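Local atomic coordinates of periplasmic chaperone Spy (Escherichia coli, PDB entry 3OEO), a protein that acts as an ATP-independent periplasmic chaperone, probably decreasing protein aggregation and helping proteins refold by binding substrate over a large region. Residues 59-64 and 81-85. Numbering follows the deposited sequence.
Sequences EERRAM and QIAKM. With CD (cadmium ion), chain J.
Glu59 leads into the first turn of helix 60-68, where Met64 N donates to Glu60 O at 3.0 Å; in residues 81-85, which lie on helix 75-82, the bonds from Lys84 N and Met85 N to Gln81 O, 3.0 and 3.3 Å, are both weak. The two helices form a hairpin, and the segments come nearest at Ala63 and Gln81, CA to CA 7.4 Å. Gln81 (chi1 t, chi2 p) reaches across so that its NE2 lies 3.4 Å from Ala63 CB and 3.4 Å from Glu60 CB; NE2 also sits 3.2 Å from Glu60 O, but at a poor angle for hydrogen bonding. Met85 packs CE against Glu60 CB at 3.5 Å, while Met64 CE meets Met85 SD at 4.0 Å. Glu60 (chi1 m, chi2 p), its CB toward 81-85, carries OE2 to within 3.5 Å of Lys84 NZ in a salt bridge. Glu59 chelates a cadmium ion through OE1 and OE2, both at 2.6 Å, with a water at 2.7 Å. Ile82 packs on Leu94 of the second subunit. In this helix-hairpin packing within the cradle-shaped CpxP/Spy homodimer, Glu60 and Gln81 form the centre, flanked by Met64 and Met85; side-chain packing and one salt bridge, not hydrogen bonds, join the segments, and the cadmium does not bridge them.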
# COMPACT_ATOMS: atom_id res chain seq x y z
N GLU A 59 7.55 2.66 -15.68
CA GLU A 59 8.98 2.96 -15.56
C GLU A 59 9.45 3.23 -14.13
O GLU A 59 10.65 3.23 -13.86
CB GLU A 59 9.37 4.13 -16.48
CG GLU A 59 8.74 5.46 -16.10
CD GLU A 59 9.44 6.65 -16.70
OE1 GLU A 59 9.43 6.79 -17.94
OE2 GLU A 59 9.99 7.46 -15.93
N GLU A 60 8.51 3.47 -13.22
CA GLU A 60 8.83 3.79 -11.83
C GLU A 60 9.16 2.54 -11.02
O GLU A 60 9.98 2.59 -10.11
CB GLU A 60 7.69 4.58 -11.17
CG GLU A 60 7.77 6.10 -11.36
CD GLU A 60 7.22 6.59 -12.70
OE1 GLU A 60 7.12 5.79 -13.65
OE2 GLU A 60 6.88 7.79 -12.80
N ARG A 61 8.52 1.43 -11.36
CA ARG A 61 8.85 0.13 -10.77
C ARG A 61 10.27 -0.32 -11.10
O ARG A 61 10.82 -1.22 -10.45
CB ARG A 61 7.81 -0.93 -11.15
CG ARG A 61 6.69 -1.08 -10.14
CD ARG A 61 5.64 -2.09 -10.58
NE ARG A 61 4.75 -2.45 -9.47
CZ ARG A 61 4.78 -3.61 -8.82
NH1 ARG A 61 5.64 -4.56 -9.18
NH2 ARG A 61 3.93 -3.83 -7.83
N ARG A 62 10.86 0.30 -12.13
CA ARG A 62 12.29 0.20 -12.39
C ARG A 62 13.05 1.08 -11.40
O ARG A 62 14.01 0.63 -10.78
CB ARG A 62 12.61 0.63 -13.83
CG ARG A 62 14.02 0.28 -14.31
CD ARG A 62 14.44 1.02 -15.59
NE ARG A 62 13.48 0.86 -16.68
CZ ARG A 62 12.70 1.83 -17.16
NH1 ARG A 62 12.77 3.06 -16.66
NH2 ARG A 62 11.86 1.57 -18.16
N ALA A 63 12.60 2.33 -11.24
CA ALA A 63 13.23 3.28 -10.32
C ALA A 63 13.43 2.71 -8.92
O ALA A 63 14.56 2.68 -8.42
CB ALA A 63 12.44 4.58 -10.26
N MET A 64 12.35 2.23 -8.29
CA MET A 64 12.46 1.61 -6.97
C MET A 64 13.57 0.57 -6.98
O MET A 64 14.42 0.54 -6.09
CB MET A 64 11.16 0.92 -6.54
CG MET A 64 9.86 1.56 -6.97
SD MET A 64 8.63 0.25 -7.21
CE MET A 64 7.12 1.22 -7.17
N GLN A 81 11.60 10.24 -5.85
CA GLN A 81 10.89 9.23 -6.62
C GLN A 81 9.50 9.03 -5.97
O GLN A 81 8.48 9.17 -6.65
CB GLN A 81 11.70 7.92 -6.67
CG GLN A 81 10.89 6.62 -6.85
CD GLN A 81 10.23 6.49 -8.22
OE1 GLN A 81 10.27 7.40 -9.04
NE2 GLN A 81 9.62 5.33 -8.46
N ILE A 82 9.51 8.71 -4.67
CA ILE A 82 8.33 8.67 -3.80
C ILE A 82 7.23 9.67 -4.17
O ILE A 82 6.13 9.26 -4.51
CB ILE A 82 8.71 8.94 -2.31
CG1 ILE A 82 9.53 7.79 -1.73
CG2 ILE A 82 7.45 9.16 -1.46
CD1 ILE A 82 10.05 8.07 -0.32
N ALA A 83 7.52 10.97 -4.12
CA ALA A 83 6.49 12.00 -4.26
C ALA A 83 5.97 12.17 -5.70
O ALA A 83 4.98 12.87 -5.92
CB ALA A 83 6.98 13.33 -3.70
N LYS A 84 6.67 11.57 -6.67
CA LYS A 84 6.14 11.45 -8.03
C LYS A 84 5.04 10.37 -7.98
O LYS A 84 4.09 10.38 -8.76
CB LYS A 84 7.25 11.09 -9.03
CG LYS A 84 6.83 11.13 -10.50
CD LYS A 84 8.03 11.24 -11.46
CE LYS A 84 8.83 9.94 -11.56
NZ LYS A 84 9.73 9.88 -12.75
N MET A 85 5.20 9.47 -7.02
CA MET A 85 4.19 8.48 -6.69
C MET A 85 3.28 9.03 -5.57
O MET A 85 3.11 8.40 -4.52
CB MET A 85 4.87 7.18 -6.24
CG MET A 85 6.21 6.90 -6.94
SD MET A 85 6.57 5.14 -7.15
CE MET A 85 5.41 4.75 -8.47
CD CD J . 8.51 9.10 -17.34
O HOH W 1 7.69 11.56 -16.63